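Local coordinates for protein aspartate-semialdehyde dehydrogenase (Vibrio cholerae, PDB 2R00) that catalyses the NADPH-dependent reductive dephosphorylation of L-aspartyl-4-phosphate to L-aspartate semialdehyde, an early step towards lysine and methionine, at residues F34-E39 / R54-E59; N5-G10 / H67-S72; I84-G89 / R123-N128; E21-R26 / N323-A328. All coordinates share one frame; numbering follows the deposited sequence.

Contact 1 of 4, residues F34-E39 / R54-E59; sequences FLLASE and RVQNVE
Q56 and its neighbours on strand 51-57 are joined to L35, L36 and A37 by a short parallel ladder. Q56 N donates to L35 O at 2.9 Å, Q56 O receives A37 N, and the ladder ends where V58 N reaches A37 O at 2.9 Å with an N-H...O angle of 164°. CA-H groups of V55, L36 and N57 add weaker contacts to the same carbonyls.

Apolar packing divides between the faces of the sheet. On one, L36 and Q56 lie side by side and point the same way, L36 CD2 resting 3.6 Å from Q56 CG. The other carries L35 and V55, L35 CB lying 4.0 Å from V55 CG2; the second branch, V55 CG1, anti to its backbone N (chi1 180°), meets A37 CB at 3.7 Å.

Polar side chains make the remaining contacts. Q56 OE1 comes in the ring plane of F34, 3.8 Å from F34 CD2, and one water is held by L35 N, R54 O and Q56 OE1. N57 OD1 accepts from E59 N at 3.0 Å, an Asx turn with the donor above the carbonyl plane, and also takes a water; N57 ND2 lies beside the aliphatic part of E39.

Strand 51-57 thus continues the parallel part of the sheet of a Rossmann-type NADP-binding domain beyond strand 30-37, with antiparallel strand 45-48 on its far side; strand 30-37 leads to the predicted cofactor-binding residues R40 and S41.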
loop_
_atom_site.group_PDB
_atom_site.type_symbol
_atom_site.label_atom_id
_atom_site.label_comp_id
_atom_site.label_asym_id
_atom_site.label_seq_id
_atom_site.Cartn_x
_atom_site.Cartn_y
_atom_site.Cartn_z
ATOM N N PHE A 34 7.846 40.051 -1.791
ATOM C CA PHE A 34 9.185 39.959 -2.375
ATOM C C PHE A 34 9.474 38.525 -2.816
ATOM O O PHE A 34 9.163 37.563 -2.104
ATOM C CB PHE A 34 10.257 40.444 -1.388
ATOM C CG PHE A 34 10.061 41.864 -0.925
ATOM C CD1 PHE A 34 9.262 42.149 0.176
ATOM C CD2 PHE A 34 10.681 42.919 -1.591
ATOM C CE1 PHE A 34 9.075 43.467 0.615
ATOM C CE2 PHE A 34 10.501 44.233 -1.159
ATOM C CZ PHE A 34 9.696 44.505 -0.058
ATOM N N LEU A 35 10.051 38.386 -4.000
ATOM C CA LEU A 35 10.384 37.079 -4.529
ATOM C C LEU A 35 11.893 36.965 -4.656
ATOM O O LEU A 35 12.536 37.793 -5.312
ATOM C CB LEU A 35 9.687 36.840 -5.873
ATOM C CG LEU A 35 8.159 36.957 -5.864
ATOM C CD1 LEU A 35 7.581 36.808 -7.279
ATOM C CD2 LEU A 35 7.517 35.948 -4.904
ATOM N N LEU A 36 12.453 35.953 -4.001
ATOM C CA LEU A 36 13.899 35.773 -3.925
ATOM C C LEU A 36 14.320 34.455 -4.553
ATOM O O LEU A 36 13.605 33.457 -4.473
ATOM C CB LEU A 36 14.376 35.841 -2.467
ATOM C CG LEU A 36 13.868 37.034 -1.654
ATOM C CD1 LEU A 36 14.047 36.836 -0.158
ATOM C CD2 LEU A 36 14.537 38.315 -2.133
ATOM N N ALA A 37 15.479 34.478 -5.200
ATOM C CA ALA A 37 16.103 33.284 -5.758
ATOM C C ALA A 37 17.601 33.544 -5.937
ATOM O O ALA A 37 18.126 34.531 -5.420
ATOM C CB ALA A 37 15.452 32.905 -7.084
ATOM N N SER A 38 18.281 32.657 -6.657
ATOM C CA SER A 38 19.685 32.863 -6.994
ATOM C C SER A 38 19.793 33.915 -8.102
ATOM O O SER A 38 18.778 34.374 -8.639
ATOM C CB SER A 38 20.346 31.548 -7.425
ATOM O OG SER A 38 20.122 31.288 -8.805
ATOM N N GLU A 39 21.025 34.282 -8.442
ATOM C CA GLU A 39 21.286 35.298 -9.454
ATOM C C GLU A 39 20.770 34.907 -10.839
ATOM O O GLU A 39 20.428 35.780 -11.641
ATOM C CB GLU A 39 22.782 35.607 -9.520
ATOM C CG GLU A 39 23.103 36.998 -10.056
ATOM C CD GLU A 39 24.592 37.321 -10.031
ATOM O OE1 GLU A 39 25.352 36.634 -9.309
ATOM O OE2 GLU A 39 24.999 38.277 -10.732
ATOM N N ARG A 54 8.951 41.322 -9.214
ATOM C CA ARG A 54 10.195 40.921 -9.870
ATOM C C ARG A 54 11.113 40.134 -8.933
ATOM O O ARG A 54 11.451 40.602 -7.840
ATOM C CB ARG A 54 10.942 42.141 -10.424
ATOM C CG ARG A 54 12.185 41.788 -11.251
ATOM C CD ARG A 54 12.847 43.023 -11.887
ATOM N NE ARG A 54 11.877 43.963 -12.459
ATOM C CZ ARG A 54 11.386 43.909 -13.696
ATOM N NH1 ARG A 54 11.768 42.958 -14.554
ATOM N NH2 ARG A 54 10.504 44.825 -14.082
ATOM N N VAL A 55 11.537 38.957 -9.385
ATOM C CA VAL A 55 12.490 38.126 -8.630
ATOM C C VAL A 55 13.823 38.871 -8.487
ATOM O O VAL A 55 14.335 39.439 -9.458
ATOM C CB VAL A 55 12.703 36.742 -9.294
ATOM C CG1 VAL A 55 13.699 35.881 -8.504
ATOM C CG2 VAL A 55 11.366 36.005 -9.453
ATOM N N GLN A 56 14.358 38.898 -7.270
ATOM C CA GLN A 56 15.677 39.481 -7.033
ATOM C C GLN A 56 16.633 38.470 -6.408
ATOM O O GLN A 56 16.219 37.408 -5.934
ATOM C CB GLN A 56 15.593 40.765 -6.186
ATOM C CG GLN A 56 14.826 40.633 -4.889
ATOM C CD GLN A 56 14.567 41.966 -4.214
ATOM O OE1 GLN A 56 13.420 42.418 -4.132
ATOM N NE2 GLN A 56 15.633 42.608 -3.724
ATOM N N ASN A 57 17.917 38.805 -6.428
ATOM C CA ASN A 57 18.954 37.951 -5.877
ATOM C C ASN A 57 18.923 38.004 -4.352
ATOM O O ASN A 57 18.951 39.081 -3.754
ATOM C CB ASN A 57 20.311 38.394 -6.431
ATOM C CG ASN A 57 21.445 37.461 -6.053
ATOM O OD1 ASN A 57 21.299 36.566 -5.217
ATOM N ND2 ASN A 57 22.600 37.682 -6.666
ATOM N N VAL A 58 18.837 36.834 -3.730
ATOM C CA VAL A 58 18.839 36.725 -2.265
ATOM C C VAL A 58 20.097 37.351 -1.633
ATOM O O VAL A 58 20.026 37.922 -0.547
ATOM C CB VAL A 58 18.626 35.241 -1.793
ATOM C CG1 VAL A 58 19.779 34.323 -2.241
ATOM C CG2 VAL A 58 18.399 35.174 -0.296
ATOM N N GLU A 59 21.223 37.261 -2.341
ATOM C CA GLU A 59 22.518 37.781 -1.877
ATOM C C GLU A 59 22.514 39.294 -1.653
ATOM O O GLU A 59 23.299 39.806 -0.848
ATOM C CB GLU A 59 23.620 37.428 -2.880
ATOM C CG GLU A 59 23.867 35.925 -3.088
ATOM C CD GLU A 59 24.726 35.292 -1.999
ATOM O OE1 GLU A 59 25.207 36.015 -1.098
ATOM O OE2 GLU A 59 24.922 34.056 -2.047
HETATM O O HOH W 1 10.803 40.916 -5.259
HETATM O O HOH W 2 22.535 34.067 -5.527
#

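Contact 2 of 4, residues N5-G10 / H67-S72; sequences NVAIFG and HIALFS
F9 and F71 meet as an edge-to-face pair, their ring centroids 5.1 Å apart and their planes at 79°. F9 CD2 sits 3.7 Å above the centre of the F71 ring, while F9 CB lies over the same ring, 3.7 Å from F71 CD1, as a CH-pi contact. F9 CG is anti to the backbone N (chi1 180°), and from there the ring turns its CD2 edge to the face of F71. On the same face of the sheet A7 CB approaches A69 CB; I8 and L70 pair more loosely on the other.

What fixes these side chains opposite one another is the parallel ladder beneath them. A7 N and L70 N bond to I68 O and A7 O, F9 N to L70 O, and S72 N closes the ladder on F9 O at 2.8 Å. The opposite end is held by a two-way link: N5 N donates to H67 ND1 at 3.0 Å, nearly in the imidazole plane, and H67 N returns a bond to N5 O at 2.9 Å, an acceptor that I68 N also reaches weakly. Beyond the strands, G10 O and S72 O share one water. G10 has a positive phi of 93°, which suits glycine at this turn.

Further out, S72 OG bonds to N95 and N5 OD1 to the backbone of E32. The W81 ring of helix 75-87 meets that of F9, and W81 also touches the F71 side chain, whereas L23 and M19 of helix 14-25 pack against I8 and L70 respectively. Strands 30-37 and 91-94 flank the pair, placing it at the middle of the Rossmann-type sheet.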
loop_
_atom_site.group_PDB
_atom_site.type_symbol
_atom_site.label_atom_id
_atom_site.label_comp_id
_atom_site.label_asym_id
_atom_site.label_seq_id
_atom_site.Cartn_x
_atom_site.Cartn_y
_atom_site.Cartn_z
ATOM N N ASN A 5 4.462 42.591 5.075
ATOM C CA ASN A 5 5.430 42.338 4.028
ATOM C C ASN A 5 5.918 40.891 4.110
ATOM O O ASN A 5 6.277 40.390 5.194
ATOM C CB ASN A 5 6.601 43.318 4.123
ATOM C CG ASN A 5 6.202 44.749 3.772
ATOM O OD1 ASN A 5 5.294 44.979 2.964
ATOM N ND2 ASN A 5 6.877 45.716 4.388
ATOM N N VAL A 6 5.909 40.231 2.956
ATOM C CA VAL A 6 6.179 38.800 2.859
ATOM C C VAL A 6 7.176 38.495 1.741
ATOM O O VAL A 6 7.070 39.026 0.630
ATOM C CB VAL A 6 4.869 38.004 2.623
ATOM C CG1 VAL A 6 5.144 36.497 2.559
ATOM C CG2 VAL A 6 3.845 38.316 3.716
ATOM N N ALA A 7 8.144 37.641 2.055
ATOM C CA ALA A 7 9.102 37.135 1.080
ATOM C C ALA A 7 8.845 35.660 0.807
ATOM O O ALA A 7 8.475 34.900 1.716
ATOM C CB ALA A 7 10.540 37.320 1.578
ATOM N N ILE A 8 9.054 35.265 -0.444
ATOM C CA ILE A 8 9.133 33.856 -0.805
ATOM C C ILE A 8 10.535 33.611 -1.331
ATOM O O ILE A 8 10.959 34.253 -2.293
ATOM C CB ILE A 8 8.089 33.458 -1.876
ATOM C CG1 ILE A 8 6.665 33.637 -1.338
ATOM C CG2 ILE A 8 8.304 31.997 -2.327
ATOM C CD1 ILE A 8 5.583 33.566 -2.424
ATOM N N PHE A 9 11.264 32.705 -0.681
ATOM C CA PHE A 9 12.609 32.330 -1.124
ATOM C C PHE A 9 12.555 30.984 -1.830
ATOM O O PHE A 9 12.074 30.002 -1.277
ATOM C CB PHE A 9 13.596 32.317 0.058
ATOM C CG PHE A 9 15.012 31.936 -0.313
ATOM C CD1 PHE A 9 15.561 32.295 -1.551
ATOM C CD2 PHE A 9 15.811 31.241 0.591
ATOM C CE1 PHE A 9 16.879 31.944 -1.886
ATOM C CE2 PHE A 9 17.133 30.898 0.279
ATOM C CZ PHE A 9 17.667 31.242 -0.963
ATOM N N GLY A 10 13.062 30.952 -3.058
ATOM C CA GLY A 10 12.871 29.816 -3.947
ATOM C C GLY A 10 11.650 30.065 -4.815
ATOM O O GLY A 10 10.922 29.137 -5.162
ATOM N N HIS A 67 8.188 40.984 7.237
ATOM C CA HIS A 67 7.751 40.445 8.517
ATOM C C HIS A 67 7.902 38.924 8.554
ATOM O O HIS A 67 8.266 38.356 9.580
ATOM C CB HIS A 67 6.287 40.797 8.770
ATOM C CG HIS A 67 6.028 42.269 8.881
ATOM N ND1 HIS A 67 5.643 43.041 7.803
ATOM C CD2 HIS A 67 6.090 43.106 9.944
ATOM C CE1 HIS A 67 5.484 44.293 8.198
ATOM N NE2 HIS A 67 5.747 44.360 9.493
ATOM N N ILE A 68 7.592 38.286 7.429
ATOM C CA ILE A 68 7.505 36.823 7.334
ATOM C C ILE A 68 8.102 36.365 6.009
ATOM O O ILE A 68 7.923 37.012 4.972
ATOM C CB ILE A 68 6.033 36.330 7.445
ATOM C CG1 ILE A 68 5.452 36.657 8.826
ATOM C CG2 ILE A 68 5.915 34.808 7.170
ATOM C CD1 ILE A 68 3.930 36.644 8.859
ATOM N N ALA A 69 8.825 35.252 6.044
ATOM C CA ALA A 69 9.343 34.675 4.813
ATOM C C ALA A 69 8.935 33.217 4.728
ATOM O O ALA A 69 8.958 32.515 5.732
ATOM C CB ALA A 69 10.864 34.814 4.744
ATOM N N LEU A 70 8.542 32.786 3.533
ATOM C CA LEU A 70 8.284 31.383 3.244
ATOM C C LEU A 70 9.453 30.872 2.416
ATOM O O LEU A 70 9.722 31.393 1.334
ATOM C CB LEU A 70 6.958 31.205 2.467
ATOM C CG LEU A 70 5.691 31.959 2.884
ATOM C CD1 LEU A 70 4.536 31.700 1.908
ATOM C CD2 LEU A 70 5.257 31.605 4.302
ATOM N N PHE A 71 10.155 29.865 2.930
ATOM C CA PHE A 71 11.335 29.310 2.256
ATOM C C PHE A 71 10.990 27.982 1.603
ATOM O O PHE A 71 10.444 27.088 2.254
ATOM C CB PHE A 71 12.463 29.051 3.273
ATOM C CG PHE A 71 13.320 30.260 3.612
ATOM C CD1 PHE A 71 12.806 31.565 3.602
ATOM C CD2 PHE A 71 14.643 30.074 4.014
ATOM C CE1 PHE A 71 13.622 32.657 3.938
ATOM C CE2 PHE A 71 15.467 31.158 4.344
ATOM C CZ PHE A 71 14.951 32.453 4.317
ATOM N N SER A 72 11.325 27.837 0.329
ATOM C CA SER A 72 11.223 26.525 -0.317
ATOM C C SER A 72 12.238 26.369 -1.436
ATOM O O SER A 72 11.872 26.095 -2.576
ATOM C CB SER A 72 9.798 26.266 -0.836
ATOM O OG SER A 72 9.642 24.894 -1.196
HETATM O O HOH W 3 10.277 26.457 -4.712
#

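Contact 3 of 4, residues I84-G89 / R123-N128; sequences IAAEAG and RNIIAN
A86 and N124 make the close part of this small contact. A86 CB faces the other segment and packs 3.7 Å from N124 CB and 3.3 Å from R123 O, so the methyl lies against both a side chain and the backbone ahead of it. Alongside, N124 ND2 donates to A86 O at 3.2 Å with an N-H...O angle of 163°. The acceptor is in the plane of the N124 amide, but seen from A86 the donor is tilted 25° from the carbonyl plane.

A86 O is gripped twice: G89 N reaches it at 2.8 Å from the opposite face of the carbonyl plane to N124 ND2. That second bond belongs to a Schellman motif, in which G89 leaves the helix with a positive phi of 94° and the last turn is closed by bonds folding back on it. The asparagine therefore adds a side-chain donor to a helix C-terminus that already has its backbone cap, and ties helix 75-87 of the Rossmann-type domain to the start of strand 125-127, the outermost strand on that side of the sheet within the chain.

Away from this pairing the contact thins quickly. I125 CG1 only grazes A86 CB at 4.4 Å, and G89 CA stands 3.9 Å from N124 ND2 at the exposed G89. R123 brings its backbone carbonyl to A86 while its guanidinium goes to another partner, NE forming a salt bridge with D104. On the solvent side E87 and A88 are exposed, their CB atoms directed away from residues 123-128.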
loop_
_atom_site.group_PDB
_atom_site.type_symbol
_atom_site.label_atom_id
_atom_site.label_comp_id
_atom_site.label_asym_id
_atom_site.label_seq_id
_atom_site.Cartn_x
_atom_site.Cartn_y
_atom_site.Cartn_z
ATOM N N ILE A 84 19.980 34.030 8.854
ATOM C CA ILE A 84 20.217 35.423 8.447
ATOM C C ILE A 84 18.919 36.238 8.429
ATOM O O ILE A 84 18.867 37.349 8.957
ATOM C CB ILE A 84 20.940 35.486 7.084
ATOM C CG1 ILE A 84 22.318 34.806 7.208
ATOM C CG2 ILE A 84 21.069 36.934 6.611
ATOM C CD1 ILE A 84 23.136 34.816 5.939
ATOM N N ALA A 85 17.865 35.669 7.853
ATOM C CA ALA A 85 16.545 36.286 7.905
ATOM C C ALA A 85 16.069 36.419 9.345
ATOM O O ALA A 85 15.609 37.480 9.757
ATOM C CB ALA A 85 15.538 35.482 7.062
ATOM N N ALA A 86 16.204 35.347 10.125
ATOM C CA ALA A 86 15.790 35.368 11.530
ATOM C C ALA A 86 16.501 36.471 12.325
ATOM O O ALA A 86 15.870 37.201 13.092
ATOM C CB ALA A 86 16.039 33.988 12.182
ATOM N N GLU A 87 17.814 36.581 12.128
ATOM C CA GLU A 87 18.636 37.600 12.793
ATOM C C GLU A 87 18.122 39.008 12.480
ATOM O O GLU A 87 18.156 39.886 13.332
ATOM C CB GLU A 87 20.105 37.441 12.387
ATOM C CG GLU A 87 21.052 38.571 12.840
ATOM C CD GLU A 87 22.423 38.449 12.222
ATOM O OE1 GLU A 87 22.532 38.491 10.977
ATOM O OE2 GLU A 87 23.405 38.307 12.980
ATOM N N ALA A 88 17.620 39.205 11.263
ATOM C CA ALA A 88 17.074 40.494 10.850
ATOM C C ALA A 88 15.667 40.747 11.408
ATOM O O ALA A 88 15.100 41.817 11.193
ATOM C CB ALA A 88 17.085 40.608 9.333
ATOM N N GLY A 89 15.117 39.764 12.128
ATOM C CA GLY A 89 13.811 39.898 12.775
ATOM C C GLY A 89 12.645 39.374 11.941
ATOM O O GLY A 89 11.488 39.588 12.299
ATOM N N ARG A 123 13.647 31.005 17.856
ATOM C CA ARG A 123 14.644 31.122 16.788
ATOM C C ARG A 123 14.151 31.949 15.595
ATOM O O ARG A 123 14.885 32.129 14.613
ATOM C CB ARG A 123 15.032 29.717 16.284
ATOM C CG ARG A 123 15.937 28.927 17.240
ATOM C CD ARG A 123 17.409 28.914 16.755
ATOM N NE ARG A 123 17.857 27.563 16.338
ATOM C CZ ARG A 123 18.524 27.287 15.215
ATOM N NH1 ARG A 123 18.827 28.248 14.367
ATOM N NH2 ARG A 123 18.900 26.032 14.935
ATOM N N ASN A 124 12.907 32.429 15.663
ATOM C CA ASN A 124 12.250 33.095 14.527
ATOM C C ASN A 124 12.114 32.157 13.329
ATOM O O ASN A 124 12.159 32.583 12.169
ATOM C CB ASN A 124 12.954 34.405 14.137
ATOM C CG ASN A 124 12.638 35.557 15.098
ATOM O OD1 ASN A 124 11.763 35.450 15.970
ATOM N ND2 ASN A 124 13.366 36.660 14.947
ATOM N N ILE A 125 11.939 30.870 13.626
ATOM C CA ILE A 125 11.707 29.869 12.594
ATOM C C ILE A 125 10.605 28.916 13.042
ATOM O O ILE A 125 10.562 28.513 14.217
ATOM C CB ILE A 125 12.997 29.057 12.253
ATOM C CG1 ILE A 125 14.161 29.978 11.869
ATOM C CG2 ILE A 125 12.732 28.089 11.091
ATOM C CD1 ILE A 125 15.519 29.299 11.973
ATOM N N ILE A 126 9.715 28.594 12.101
ATOM C CA ILE A 126 8.719 27.529 12.240
ATOM C C ILE A 126 8.949 26.568 11.061
ATOM O O ILE A 126 9.123 27.010 9.940
ATOM C CB ILE A 126 7.258 28.077 12.139
ATOM C CG1 ILE A 126 7.016 29.204 13.155
ATOM C CG2 ILE A 126 6.247 26.953 12.336
ATOM C CD1 ILE A 126 5.795 30.089 12.838
ATOM N N ALA A 127 8.952 25.268 11.322
ATOM C CA ALA A 127 9.234 24.268 10.281
ATOM C C ALA A 127 7.932 23.722 9.714
ATOM O O ALA A 127 7.010 23.415 10.474
ATOM C CB ALA A 127 10.073 23.146 10.862
ATOM N N ASN A 128 7.863 23.625 8.384
ATOM C CA ASN A 128 6.728 23.043 7.664
ATOM C C ASN A 128 7.045 21.561 7.527
ATOM O O ASN A 128 8.145 21.228 7.091
ATOM C CB ASN A 128 6.623 23.686 6.264
ATOM C CG ASN A 128 5.220 23.585 5.634
ATOM O OD1 ASN A 128 5.071 23.205 4.459
ATOM N ND2 ASN A 128 4.206 23.974 6.385
#

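Contact 4 of 4, residues E21-R26 / N323-A328; sequences EVLQER and NAVQIA
V325 projects from helix 316-335 towards V22, L23 and R26, and its two methyl branches divide the work. V325 CG2 meets V22 CG1 at 3.6 Å, the two valines sliding past each other in opposite directions. In both, CG1 is anti to the backbone N (chi1 175° for V22), but it is the other branch of V325 that makes this approach.

The second branch, V325 CG1, takes contacts from two residues. L23 crosses it at a slant and touches with CD2 at 3.8 Å. R26 runs past in the opposite sense to the valine, placing its CD methylene 4.0 Å from V325 CG1, so the aliphatic part of the arginine continues the apolar patch made by V22 and L23.

Farther along the same side chain, the guanidinium of R26 presents a face to Q326. Q326 CG stands 3.7 Å above that plane, offset toward its rim and nearest NH1, while the guanidinium and amide planes are turned 41° apart. This is packing over a flat cation; the charge is answered by a salt bridge from R26 NH1 to E329, one turn on in helix 316-335. Q326 NE2 in turn bonds to E111.

The result joins the C-terminal end of helix 14-25, a Rossmann-type helix, to the long C-terminal helix. V22 also touches A321 and T322, and a salt bridge from E25 to K318 adds a further tie. A324 and A328 touch I93 of strand 91-94, while L23 packs on F48 of strand 45-48, so both helices lie against the nucleotide-binding domain's sheet.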
loop_
_atom_site.group_PDB
_atom_site.type_symbol
_atom_site.label_atom_id
_atom_site.label_comp_id
_atom_site.label_asym_id
_atom_site.label_seq_id
_atom_site.Cartn_x
_atom_site.Cartn_y
_atom_site.Cartn_z
ATOM N N GLU A 21 0.583 31.609 -5.503
ATOM C CA GLU A 21 -0.817 31.295 -5.855
ATOM C C GLU A 21 -1.725 31.109 -4.646
ATOM O O GLU A 21 -2.884 31.552 -4.653
ATOM C CB GLU A 21 -0.897 30.027 -6.700
ATOM C CG GLU A 21 -0.303 30.151 -8.085
ATOM C CD GLU A 21 -0.297 28.822 -8.832
ATOM O OE1 GLU A 21 0.556 28.655 -9.725
ATOM O OE2 GLU A 21 -1.139 27.940 -8.528
ATOM N N VAL A 22 -1.207 30.438 -3.618
ATOM C CA VAL A 22 -1.983 30.178 -2.410
ATOM C C VAL A 22 -2.203 31.460 -1.600
ATOM O O VAL A 22 -3.300 31.691 -1.123
ATOM C CB VAL A 22 -1.380 29.025 -1.548
ATOM C CG1 VAL A 22 -2.135 28.871 -0.234
ATOM C CG2 VAL A 22 -1.399 27.704 -2.333
ATOM N N LEU A 23 -1.167 32.286 -1.464
ATOM C CA LEU A 23 -1.292 33.594 -0.813
ATOM C C LEU A 23 -2.370 34.455 -1.478
ATOM O O LEU A 23 -3.135 35.150 -0.800
ATOM C CB LEU A 23 0.050 34.337 -0.817
ATOM C CG LEU A 23 1.137 33.871 0.170
ATOM C CD1 LEU A 23 2.494 34.512 -0.161
ATOM C CD2 LEU A 23 0.740 34.152 1.610
ATOM N N GLN A 24 -2.425 34.394 -2.799
ATOM C CA GLN A 24 -3.442 35.105 -3.564
ATOM C C GLN A 24 -4.843 34.490 -3.339
ATOM O O GLN A 24 -5.764 35.175 -2.879
ATOM C CB GLN A 24 -3.044 35.119 -5.038
ATOM C CG GLN A 24 -4.013 35.838 -5.953
ATOM C CD GLN A 24 -3.489 35.910 -7.359
ATOM O OE1 GLN A 24 -2.663 36.757 -7.677
ATOM N NE2 GLN A 24 -3.970 35.016 -8.220
ATOM N N GLU A 25 -4.979 33.193 -3.610
ATOM C CA GLU A 25 -6.251 32.484 -3.425
ATOM C C GLU A 25 -6.839 32.613 -2.008
ATOM O O GLU A 25 -8.046 32.832 -1.849
ATOM C CB GLU A 25 -6.118 31.018 -3.855
ATOM C CG GLU A 25 -6.054 30.857 -5.373
ATOM C CD GLU A 25 -5.607 29.476 -5.840
ATOM O OE1 GLU A 25 -5.579 28.529 -5.010
ATOM O OE2 GLU A 25 -5.293 29.337 -7.051
ATOM N N ARG A 26 -5.984 32.492 -0.992
ATOM C CA ARG A 26 -6.397 32.610 0.411
ATOM C C ARG A 26 -6.563 34.066 0.878
ATOM O O ARG A 26 -6.931 34.324 2.031
ATOM C CB ARG A 26 -5.407 31.873 1.327
ATOM C CG ARG A 26 -5.427 30.367 1.189
ATOM C CD ARG A 26 -4.839 29.672 2.422
ATOM N NE ARG A 26 -5.591 28.451 2.683
ATOM C CZ ARG A 26 -6.286 28.193 3.785
ATOM N NH1 ARG A 26 -6.314 29.039 4.806
ATOM N NH2 ARG A 26 -6.934 27.047 3.872
ATOM N N ASN A 323 -0.222 24.430 3.779
ATOM C CA ASN A 323 0.095 24.272 5.199
ATOM C C ASN A 323 0.917 25.460 5.707
ATOM O O ASN A 323 0.631 26.022 6.776
ATOM C CB ASN A 323 0.836 22.952 5.460
ATOM C CG ASN A 323 0.804 22.552 6.919
ATOM O OD1 ASN A 323 -0.208 22.044 7.409
ATOM N ND2 ASN A 323 1.911 22.778 7.627
ATOM N N ALA A 324 1.921 25.833 4.913
ATOM C CA ALA A 324 2.810 26.969 5.165
ATOM C C ALA A 324 2.058 28.288 5.284
ATOM O O ALA A 324 2.332 29.080 6.185
ATOM C CB ALA A 324 3.851 27.066 4.049
ATOM N N VAL A 325 1.119 28.529 4.371
ATOM C CA VAL A 325 0.304 29.749 4.428
ATOM C C VAL A 325 -0.632 29.750 5.655
ATOM O O VAL A 325 -0.770 30.778 6.326
ATOM C CB VAL A 325 -0.451 29.994 3.095
ATOM C CG1 VAL A 325 -1.276 31.286 3.146
ATOM C CG2 VAL A 325 0.539 30.060 1.938
ATOM N N GLN A 326 -1.231 28.597 5.974
ATOM C CA GLN A 326 -2.062 28.467 7.183
ATOM C C GLN A 326 -1.295 28.779 8.465
ATOM O O GLN A 326 -1.850 29.362 9.407
ATOM C CB GLN A 326 -2.625 27.058 7.302
ATOM C CG GLN A 326 -3.760 26.729 6.348
ATOM C CD GLN A 326 -4.180 25.279 6.462
ATOM O OE1 GLN A 326 -3.466 24.381 6.026
ATOM N NE2 GLN A 326 -5.344 25.045 7.056
ATOM N N ILE A 327 -0.027 28.366 8.508
ATOM C CA ILE A 327 0.865 28.734 9.600
ATOM C C ILE A 327 0.974 30.254 9.684
ATOM O O ILE A 327 0.802 30.820 10.760
ATOM C CB ILE A 327 2.285 28.102 9.440
ATOM C CG1 ILE A 327 2.211 26.571 9.555
ATOM C CG2 ILE A 327 3.239 28.685 10.480
ATOM C CD1 ILE A 327 3.465 25.823 9.078
ATOM N N ALA A 328 1.252 30.899 8.543
ATOM C CA ALA A 328 1.409 32.361 8.464
ATOM C C ALA A 328 0.142 33.114 8.877
ATOM O O ALA A 328 0.214 34.191 9.474
ATOM C CB ALA A 328 1.811 32.778 7.055
#

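Contacts 1 and 2 are adjacent strand pairs of one sheet, their centres 11 Å apart: strand 30-37 pairs with strand 4-9 through probable bonds from F34 N to V6 O (2.7 Å) and L36 N to I8 O (2.8 Å). Contact 2 joins the other two. F71 CZ packs 4.1 Å from A85 CB of contact 3, and I8 CD1 lies 3.9 Å from L23 CD1 of contact 4, so helices 75-87 and 14-25 sit over different faces of its strands. I126 and I327 connect contact 3 to contact 4. Residues predicted to bind NADP lie near the strand ends: V15 about 3 Å from S72, and S41 about 4 Å from A37, between side chains.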